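Local structure of succinate-semialdehyde dehydrogenase (Synechococcus sp., 4ITA) at residues I125-P131 with V201-T207; N151-H157 with V181-I187. The protein probably catalyses the NADP(+)-dependent oxidation of succinic semialdehyde to succinate, through a covalent thioester intermediate as in other aldehyde dehydrogenases. All blocks are in the same frame, centred on the assembly; numbering follows the deposited sequence.

Contact 1 of 2, residues I125-P131 with V201-T207; sequences ILLAVMP and VKAATLT. With NDP (NADPH dihydro-nicotinamide-adenine-dinucleotide phosphate), chain C.
Val129 and Leu206 face each other across two parallel neighbouring strands, 125-129 and 201-207, in the Rossmann-type cofactor domain of an aldehyde dehydrogenase. The backbones are zipped by five N-H to C=O bonds, among them Thr205 N to Leu127 O at 2.8 Å. Met130 lies at the ends of the strands, where its side chain doubles back. Its CB leads away from the partner strand and CG takes up a position beside its own backbone N (chi1 -68°); further bends at chi2 (-70°) and chi3 (134°) return the chain, so that Met130 SD reaches Thr207 OG1, a hydroxyl weakly bonded to Arg141, at 3.9 Å. Met130 CE comes within 3.8 Å of the same Thr207 OG1 and also touches Thr205 CG2, the methyl that packs against Ala128 CB. Phe142 and Gln138 of helix 137-149 touch this side chain too. On the face of Leu127 and Ala204, Val129 CG1 meets Leu206 CD1 at 3.6 Å and also approaches the adenosine ribose of NADPH, while Leu127 packs against helix 192-197. The strand ends contribute to the cofactor pocket: Met130 O accepts a bond of 2.8 Å from the adenosine ribose hydroxyl O3B, and Thr207 CG2 lies 3.4 Å from C2N of the nicotinamide ring.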
loop_
_atom_site.group_PDB
_atom_site.type_symbol
_atom_site.label_atom_id
_atom_site.label_comp_id
_atom_site.label_asym_id
_atom_site.label_seq_id
_atom_site.Cartn_x
_atom_site.Cartn_y
_atom_site.Cartn_z
ATOM N N ILE A 125 -7.943 9.923 -10.384
ATOM C CA ILE A 125 -7.490 9.107 -11.504
ATOM C C ILE A 125 -6.536 8.001 -11.045
ATOM O O ILE A 125 -5.497 8.265 -10.435
ATOM C CB ILE A 125 -6.759 9.948 -12.568
ATOM C CG1 ILE A 125 -7.619 11.113 -13.070
ATOM C CG2 ILE A 125 -6.326 9.069 -13.726
ATOM C CD1 ILE A 125 -6.841 12.082 -13.969
ATOM N N LEU A 126 -6.895 6.767 -11.379
ATOM C CA LEU A 126 -6.048 5.592 -11.178
ATOM C C LEU A 126 -5.469 5.147 -12.517
ATOM O O LEU A 126 -6.204 4.972 -13.496
ATOM C CB LEU A 126 -6.879 4.446 -10.585
ATOM C CG LEU A 126 -6.269 3.042 -10.493
ATOM C CD1 LEU A 126 -5.080 3.001 -9.533
ATOM C CD2 LEU A 126 -7.327 2.039 -10.048
ATOM N N LEU A 127 -4.150 4.990 -12.565
ATOM C CA LEU A 127 -3.482 4.353 -13.691
ATOM C C LEU A 127 -3.423 2.856 -13.461
ATOM O O LEU A 127 -3.014 2.405 -12.392
ATOM C CB LEU A 127 -2.054 4.881 -13.844
ATOM C CG LEU A 127 -1.105 4.035 -14.709
ATOM C CD1 LEU A 127 -1.516 4.014 -16.167
ATOM C CD2 LEU A 127 0.311 4.561 -14.579
ATOM N N ALA A 128 -3.816 2.089 -14.472
ATOM C CA ALA A 128 -3.643 0.641 -14.465
ATOM C C ALA A 128 -2.787 0.194 -15.642
ATOM O O ALA A 128 -3.046 0.565 -16.787
ATOM C CB ALA A 128 -4.969 -0.042 -14.516
ATOM N N VAL A 129 -1.782 -0.622 -15.350
ATOM C CA VAL A 129 -0.936 -1.235 -16.366
ATOM C C VAL A 129 -1.193 -2.734 -16.318
ATOM O O VAL A 129 -1.038 -3.365 -15.264
ATOM C CB VAL A 129 0.555 -0.943 -16.112
ATOM C CG1 VAL A 129 1.433 -1.704 -17.110
ATOM C CG2 VAL A 129 0.819 0.553 -16.195
ATOM N N MET A 130 -1.611 -3.298 -17.449
ATOM C CA MET A 130 -2.128 -4.669 -17.487
ATOM C C MET A 130 -1.419 -5.540 -18.524
ATOM O O MET A 130 -0.863 -5.032 -19.491
ATOM C CB MET A 130 -3.637 -4.651 -17.751
ATOM C CG MET A 130 -4.446 -4.075 -16.582
ATOM S SD MET A 130 -4.511 -5.110 -15.078
ATOM C CE MET A 130 -4.192 -3.894 -13.797
ATOM N N PRO A 131 -1.433 -6.868 -18.321
ATOM C CA PRO A 131 -0.737 -7.795 -19.217
ATOM C C PRO A 131 -1.657 -8.488 -20.226
ATOM O O PRO A 131 -2.883 -8.474 -20.081
ATOM C CB PRO A 131 -0.179 -8.829 -18.243
ATOM C CG PRO A 131 -1.276 -8.960 -17.254
ATOM C CD PRO A 131 -1.853 -7.548 -17.079
ATOM N N VAL A 201 -2.893 12.276 -11.661
ATOM C CA VAL A 201 -2.909 10.837 -11.446
ATOM C C VAL A 201 -2.539 10.562 -9.989
ATOM O O VAL A 201 -1.498 11.013 -9.518
ATOM C CB VAL A 201 -1.961 10.128 -12.432
ATOM C CG1 VAL A 201 -1.843 8.648 -12.110
ATOM C CG2 VAL A 201 -2.460 10.329 -13.857
ATOM N N LYS A 202 -3.410 9.854 -9.264
ATOM C CA LYS A 202 -3.279 9.756 -7.804
ATOM C C LYS A 202 -2.746 8.423 -7.290
ATOM O O LYS A 202 -2.306 8.328 -6.142
ATOM C CB LYS A 202 -4.617 10.083 -7.126
ATOM C CG LYS A 202 -5.175 11.467 -7.478
ATOM C CD LYS A 202 -4.180 12.601 -7.210
ATOM C CE LYS A 202 -4.851 13.946 -7.453
ATOM N NZ LYS A 202 -3.911 15.094 -7.375
ATOM N N ALA A 203 -2.771 7.403 -8.139
ATOM C CA ALA A 203 -2.429 6.058 -7.718
ATOM C C ALA A 203 -2.168 5.217 -8.948
ATOM O O ALA A 203 -2.594 5.568 -10.044
ATOM C CB ALA A 203 -3.565 5.462 -6.909
ATOM N N ALA A 204 -1.471 4.104 -8.771
ATOM C CA ALA A 204 -1.189 3.222 -9.898
ATOM C C ALA A 204 -1.183 1.765 -9.482
ATOM O O ALA A 204 -0.726 1.408 -8.393
ATOM C CB ALA A 204 0.126 3.590 -10.550
ATOM N N THR A 205 -1.695 0.922 -10.366
ATOM C CA THR A 205 -1.724 -0.512 -10.152
ATOM C C THR A 205 -1.126 -1.207 -11.373
ATOM O O THR A 205 -1.334 -0.778 -12.520
ATOM C CB THR A 205 -3.165 -0.986 -9.847
ATOM O OG1 THR A 205 -3.149 -2.355 -9.436
ATOM C CG2 THR A 205 -4.086 -0.812 -11.041
ATOM N N LEU A 206 -0.344 -2.253 -11.134
ATOM C CA LEU A 206 0.241 -3.004 -12.237
ATOM C C LEU A 206 0.132 -4.491 -11.990
ATOM O O LEU A 206 0.426 -4.976 -10.891
ATOM C CB LEU A 206 1.709 -2.614 -12.456
ATOM C CG LEU A 206 2.440 -3.284 -13.625
ATOM C CD1 LEU A 206 3.462 -2.342 -14.256
ATOM C CD2 LEU A 206 3.159 -4.579 -13.199
ATOM N N THR A 207 -0.297 -5.203 -13.026
ATOM C CA THR A 207 -0.217 -6.653 -13.088
ATOM C C THR A 207 0.747 -6.981 -14.223
ATOM O O THR A 207 0.596 -6.484 -15.342
ATOM C CB THR A 207 -1.604 -7.265 -13.339
ATOM O OG1 THR A 207 -2.471 -6.900 -12.256
ATOM C CG2 THR A 207 -1.516 -8.784 -13.430
HETATM P PA NDP C . 5.323 -7.482 -18.839
HETATM O O1A NDP C . 5.690 -7.019 -17.459
HETATM O O2A NDP C . 6.370 -7.525 -19.917
HETATM O O5B NDP C . 4.130 -6.563 -19.377
HETATM C C5B NDP C . 2.969 -6.279 -18.587
HETATM C C4B NDP C . 2.501 -4.843 -18.809
HETATM O O4B NDP C . 3.506 -3.950 -18.322
HETATM C C3B NDP C . 2.320 -4.482 -20.278
HETATM O O3B NDP C . 1.282 -3.498 -20.385
HETATM C C2B NDP C . 3.651 -3.847 -20.634
HETATM O O2B NDP C . 3.579 -2.949 -21.733
HETATM C C1B NDP C . 3.902 -3.066 -19.374
HETATM N N9A NDP C . 5.311 -2.733 -19.112
HETATM C C8A NDP C . 6.407 -3.484 -19.340
HETATM N N7A NDP C . 7.516 -2.828 -18.921
HETATM C C5A NDP C . 7.119 -1.657 -18.398
HETATM C C6A NDP C . 7.758 -0.486 -17.778
HETATM N N6A NDP C . 9.096 -0.452 -17.623
HETATM N N1A NDP C . 6.959 0.522 -17.380
HETATM C C2A NDP C . 5.627 0.494 -17.523
HETATM N N3A NDP C . 4.974 -0.534 -18.084
HETATM C C4A NDP C . 5.665 -1.606 -18.524
HETATM O O3 NDP C . 4.627 -8.929 -18.580
HETATM P PN NDP C . 4.567 -10.310 -19.434
HETATM O O1N NDP C . 5.901 -10.632 -20.070
HETATM O O2N NDP C . 3.314 -10.265 -20.265
HETATM O O5D NDP C . 4.338 -11.376 -18.250
HETATM C C5D NDP C . 3.136 -11.366 -17.493
HETATM C C4D NDP C . 3.465 -11.405 -16.011
HETATM O O4D NDP C . 2.321 -10.993 -15.249
HETATM C C3D NDP C . 3.816 -12.794 -15.518
HETATM O O3D NDP C . 4.931 -12.733 -14.622
HETATM C C2D NDP C . 2.530 -13.206 -14.828
HETATM O O2D NDP C . 2.779 -14.239 -13.874
HETATM C C1D NDP C . 2.103 -11.908 -14.172
HETATM N N1N NDP C . 0.685 -11.976 -13.795
HETATM C C2N NDP C . 0.289 -11.583 -12.572
HETATM C C3N NDP C . -0.909 -12.061 -12.042
HETATM C C7N NDP C . -1.400 -11.620 -10.695
HETATM O O7N NDP C . -2.580 -11.297 -10.582
HETATM N N7N NDP C . -0.562 -11.595 -9.661
HETATM C C4N NDP C . -1.753 -13.054 -12.804
HETATM C C5N NDP C . -1.448 -12.968 -14.226
HETATM C C6N NDP C . -0.240 -12.434 -14.664
HETATM P P2B NDP C . 4.070 -3.376 -23.203
HETATM O O1X NDP C . 3.822 -2.122 -23.991
HETATM O O2X NDP C . 5.536 -3.721 -23.089
HETATM O O3X NDP C . 3.226 -4.525 -23.665
#

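Contact 2 of 2, residues N151-H157 with V181-I187; sequences NVAVLKH and VFQTLLI. With NDP (NADPH dihydro-nicotinamide-adenine-dinucleotide phosphate), chain C; EDO (1,2-ethanediol), chain E; EDO (1,2-ethanediol), chain F.
Lys156 starts with CG anti to its backbone N (chi1 -179°), and bends at chi2 and chi4 carry its ammonium group to the end of segment 181-187. On the way Lys156 CG rests 3.5 Å from Ile187 CG1, the two side chains crossing at a slant. Lys156 NZ then donates to Ile187 O at 2.9 Å and to His157 O, and it reaches the 2'-phosphate of NADPH, with O1X 2.8 Å from Lys156 NZ; a weak bond to O2B adds to this grip. Two backbone carbonyls thus aim the charge at the phosphate that distinguishes NADPH from NADH. A methionine in its place would probably leave the phosphate without this charged donor and both carbonyls without its N-H groups. The strands belong to a beta-alpha-beta unit, strand 152-156, helix 162-175 and strand 182-185, whose crossover makes them parallel neighbours, joined by bonds such as Leu185 N to Leu155 O at 2.7 Å. On the face of Ala153 and Leu155, the Phe182 ring puts Phe182 CZ 3.8 Å from Leu155 CB, while Val168 and Leu172 of the crossover helix pack against it. On the other face, Leu185 CD1 meets Val154 CB at 3.8 Å. Where the strands part, water takes over: one molecule accepts from His157 N and donates to Leu185 O, and another donates to both His157 O and Ile187 O.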
loop_
_atom_site.group_PDB
_atom_site.type_symbol
_atom_site.label_atom_id
_atom_site.label_comp_id
_atom_site.label_asym_id
_atom_site.label_seq_id
_atom_site.Cartn_x
_atom_site.Cartn_y
_atom_site.Cartn_z
ATOM N N ASN A 151 -13.724 6.291 -8.401
ATOM C CA ASN A 151 -12.498 6.655 -9.103
ATOM C C ASN A 151 -12.750 6.698 -10.606
ATOM O O ASN A 151 -13.741 6.154 -11.102
ATOM C CB ASN A 151 -11.400 5.619 -8.839
ATOM C CG ASN A 151 -10.770 5.737 -7.457
ATOM O OD1 ASN A 151 -10.615 6.827 -6.909
ATOM N ND2 ASN A 151 -10.366 4.599 -6.903
ATOM N N VAL A 152 -11.852 7.353 -11.336
ATOM C CA VAL A 152 -11.802 7.162 -12.780
ATOM C C VAL A 152 -10.484 6.463 -13.109
ATOM O O VAL A 152 -9.569 6.411 -12.271
ATOM C CB VAL A 152 -11.972 8.473 -13.573
ATOM C CG1 VAL A 152 -13.288 9.136 -13.207
ATOM C CG2 VAL A 152 -10.798 9.416 -13.339
ATOM N N ALA A 153 -10.389 5.894 -14.306
ATOM C CA ALA A 153 -9.234 5.077 -14.628
ATOM C C ALA A 153 -8.711 5.316 -16.024
ATOM O O ALA A 153 -9.474 5.555 -16.963
ATOM C CB ALA A 153 -9.568 3.610 -14.449
ATOM N N VAL A 154 -7.393 5.254 -16.145
ATOM C CA VAL A 154 -6.739 5.188 -17.444
ATOM C C VAL A 154 -5.993 3.865 -17.509
ATOM O O VAL A 154 -5.300 3.488 -16.562
ATOM C CB VAL A 154 -5.819 6.412 -17.728
ATOM C CG1 VAL A 154 -6.660 7.679 -17.859
ATOM C CG2 VAL A 154 -4.752 6.580 -16.634
ATOM N N LEU A 155 -6.171 3.158 -18.617
ATOM C CA LEU A 155 -5.589 1.835 -18.809
ATOM C C LEU A 155 -4.469 1.871 -19.833
ATOM O O LEU A 155 -4.680 2.302 -20.967
ATOM C CB LEU A 155 -6.659 0.870 -19.309
ATOM C CG LEU A 155 -6.181 -0.478 -19.862
ATOM C CD1 LEU A 155 -5.553 -1.360 -18.788
ATOM C CD2 LEU A 155 -7.325 -1.207 -20.570
ATOM N N LYS A 156 -3.287 1.413 -19.438
ATOM C CA LYS A 156 -2.234 1.087 -20.388
ATOM C C LYS A 156 -2.175 -0.429 -20.455
ATOM O O LYS A 156 -1.676 -1.098 -19.543
ATOM C CB LYS A 156 -0.884 1.686 -19.968
ATOM C CG LYS A 156 0.257 1.404 -20.951
ATOM C CD LYS A 156 1.142 0.217 -20.536
ATOM C CE LYS A 156 2.279 -0.030 -21.539
ATOM N NZ LYS A 156 1.800 -0.598 -22.840
ATOM N N HIS A 157 -2.745 -0.978 -21.520
ATOM C CA HIS A 157 -2.758 -2.417 -21.717
ATOM C C HIS A 157 -1.484 -2.830 -22.445
ATOM O O HIS A 157 -0.713 -1.992 -22.922
ATOM C CB HIS A 157 -4.007 -2.840 -22.506
ATOM C CG HIS A 157 -4.595 -4.142 -22.057
ATOM N ND1 HIS A 157 -3.831 -5.161 -21.529
ATOM C CD2 HIS A 157 -5.876 -4.586 -22.052
ATOM C CE1 HIS A 157 -4.616 -6.178 -21.215
ATOM N NE2 HIS A 157 -5.860 -5.856 -21.526
ATOM N N VAL A 181 -14.524 8.582 -17.686
ATOM C CA VAL A 181 -14.489 7.744 -16.498
ATOM C C VAL A 181 -13.550 6.555 -16.686
ATOM O O VAL A 181 -12.888 6.129 -15.739
ATOM C CB VAL A 181 -15.918 7.322 -16.082
ATOM C CG1 VAL A 181 -15.893 6.208 -15.039
ATOM C CG2 VAL A 181 -16.680 8.542 -15.568
ATOM N N PHE A 182 -13.501 6.015 -17.897
ATOM C CA PHE A 182 -12.545 4.966 -18.226
ATOM C C PHE A 182 -11.975 5.260 -19.602
ATOM O O PHE A 182 -12.731 5.448 -20.557
ATOM C CB PHE A 182 -13.200 3.578 -18.222
ATOM C CG PHE A 182 -12.223 2.451 -18.455
ATOM C CD1 PHE A 182 -11.772 2.141 -19.739
ATOM C CD2 PHE A 182 -11.759 1.705 -17.390
ATOM C CE1 PHE A 182 -10.860 1.106 -19.944
ATOM C CE2 PHE A 182 -10.848 0.669 -17.587
ATOM C CZ PHE A 182 -10.400 0.374 -18.866
ATOM N N GLN A 183 -10.652 5.285 -19.716
ATOM C CA GLN A 183 -10.030 5.523 -21.011
ATOM C C GLN A 183 -8.884 4.572 -21.244
ATOM O O GLN A 183 -7.982 4.454 -20.415
ATOM C CB GLN A 183 -9.518 6.963 -21.133
ATOM C CG GLN A 183 -10.609 8.032 -21.112
ATOM C CD GLN A 183 -10.022 9.432 -21.170
ATOM O OE1 GLN A 183 -9.924 10.046 -22.239
ATOM N NE2 GLN A 183 -9.602 9.935 -20.021
ATOM N N THR A 184 -8.918 3.912 -22.390
ATOM C CA THR A 184 -7.801 3.117 -22.867
ATOM C C THR A 184 -6.756 4.004 -23.520
ATOM O O THR A 184 -7.070 4.810 -24.399
ATOM C CB THR A 184 -8.306 2.080 -23.859
ATOM O OG1 THR A 184 -8.995 1.066 -23.123
ATOM C CG2 THR A 184 -7.157 1.453 -24.654
ATOM N N LEU A 185 -5.518 3.874 -23.059
ATOM C CA LEU A 185 -4.389 4.600 -23.636
ATOM C C LEU A 185 -3.586 3.656 -24.499
ATOM O O LEU A 185 -2.941 2.731 -23.989
ATOM C CB LEU A 185 -3.490 5.183 -22.540
ATOM C CG LEU A 185 -4.170 6.013 -21.449
ATOM C CD1 LEU A 185 -3.131 6.523 -20.463
ATOM C CD2 LEU A 185 -4.955 7.176 -22.039
ATOM N N LEU A 186 -3.613 3.879 -25.811
ATOM C CA LEU A 186 -2.772 3.105 -26.722
ATOM C C LEU A 186 -1.372 3.691 -26.670
ATOM O O LEU A 186 -1.012 4.549 -27.474
ATOM C CB LEU A 186 -3.335 3.124 -28.146
ATOM C CG LEU A 186 -4.683 2.414 -28.323
ATOM C CD1 LEU A 186 -5.065 2.399 -29.811
ATOM C CD2 LEU A 186 -4.669 1.007 -27.747
ATOM N N ILE A 187 -0.601 3.254 -25.679
ATOM C CA ILE A 187 0.739 3.779 -25.447
ATOM C C ILE A 187 1.698 2.661 -25.084
ATOM O O ILE A 187 1.277 1.606 -24.592
ATOM C CB ILE A 187 0.757 4.856 -24.328
ATOM C CG1 ILE A 187 0.357 4.266 -22.965
ATOM C CG2 ILE A 187 -0.113 6.055 -24.713
ATOM C CD1 ILE A 187 0.443 5.265 -21.807
HETATM P PA NDP C . 5.323 -7.482 -18.839
HETATM O O1A NDP C . 5.690 -7.019 -17.459
HETATM O O2A NDP C . 6.370 -7.525 -19.917
HETATM O O5B NDP C . 4.130 -6.563 -19.377
HETATM C C5B NDP C . 2.969 -6.279 -18.587
HETATM C C4B NDP C . 2.501 -4.843 -18.809
HETATM O O4B NDP C . 3.506 -3.950 -18.322
HETATM C C3B NDP C . 2.320 -4.482 -20.278
HETATM O O3B NDP C . 1.282 -3.498 -20.385
HETATM C C2B NDP C . 3.651 -3.847 -20.634
HETATM O O2B NDP C . 3.579 -2.949 -21.733
HETATM C C1B NDP C . 3.902 -3.066 -19.374
HETATM N N9A NDP C . 5.311 -2.733 -19.112
HETATM C C8A NDP C . 6.407 -3.484 -19.340
HETATM N N7A NDP C . 7.516 -2.828 -18.921
HETATM C C5A NDP C . 7.119 -1.657 -18.398
HETATM C C6A NDP C . 7.758 -0.486 -17.778
HETATM N N6A NDP C . 9.096 -0.452 -17.623
HETATM N N1A NDP C . 6.959 0.522 -17.380
HETATM C C2A NDP C . 5.627 0.494 -17.523
HETATM N N3A NDP C . 4.974 -0.534 -18.084
HETATM C C4A NDP C . 5.665 -1.606 -18.524
HETATM O O3 NDP C . 4.627 -8.929 -18.580
HETATM P PN NDP C . 4.567 -10.310 -19.434
HETATM O O1N NDP C . 5.901 -10.632 -20.070
HETATM O O2N NDP C . 3.314 -10.265 -20.265
HETATM O O5D NDP C . 4.338 -11.376 -18.250
HETATM C C5D NDP C . 3.136 -11.366 -17.493
HETATM C C4D NDP C . 3.465 -11.405 -16.011
HETATM O O4D NDP C . 2.321 -10.993 -15.249
HETATM C C3D NDP C . 3.816 -12.794 -15.518
HETATM O O3D NDP C . 4.931 -12.733 -14.622
HETATM C C2D NDP C . 2.530 -13.206 -14.828
HETATM O O2D NDP C . 2.779 -14.239 -13.874
HETATM C C1D NDP C . 2.103 -11.908 -14.172
HETATM N N1N NDP C . 0.685 -11.976 -13.795
HETATM C C2N NDP C . 0.289 -11.583 -12.572
HETATM C C3N NDP C . -0.909 -12.061 -12.042
HETATM C C7N NDP C . -1.400 -11.620 -10.695
HETATM O O7N NDP C . -2.580 -11.297 -10.582
HETATM N N7N NDP C . -0.562 -11.595 -9.661
HETATM C C4N NDP C . -1.753 -13.054 -12.804
HETATM C C5N NDP C . -1.448 -12.968 -14.226
HETATM C C6N NDP C . -0.240 -12.434 -14.664
HETATM P P2B NDP C . 4.070 -3.376 -23.203
HETATM O O1X NDP C . 3.822 -2.122 -23.991
HETATM O O2X NDP C . 5.536 -3.721 -23.089
HETATM O O3X NDP C . 3.226 -4.525 -23.665
HETATM C C1 EDO E . -15.813 4.794 -21.662
HETATM O O1 EDO E . -16.084 5.901 -22.527
HETATM C C2 EDO E . -16.438 5.025 -20.293
HETATM O O2 EDO E . -15.900 6.201 -19.680
HETATM C C1 EDO F . -11.059 1.087 -6.190
HETATM O O1 EDO F . -10.075 1.578 -7.125
HETATM C C2 EDO F . -10.589 1.264 -4.755
HETATM O O2 EDO F . -9.552 0.296 -4.538
HETATM O O HOH W 1 -10.118 8.215 -17.700
HETATM O O HOH W 2 -3.894 0.127 -23.929
HETATM O O HOH W 3 -0.829 -0.265 -25.400
#

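After the N-terminal helices the chain reaches strand 115-129, whose end supplies residues 125-131 of contact 1. It then runs through helix 137-149 into strand 152-156, crosses by helix 162-175 and closes the smaller loop at contact 2. Helix 192-197 leads on to strand 201-207, where contact 1 closes the larger loop, so contact 2 is nested inside it. The two contacts share one sheet: strands 115-129 and 152-156 are neighbours, joined by probable hydrogen bonds such as Ala128 O to Lys156 N, which gives the order 182-185, 152-156, 115-129, 201-207. Both contacts border the NADPH site at the C-terminal ends of their strands.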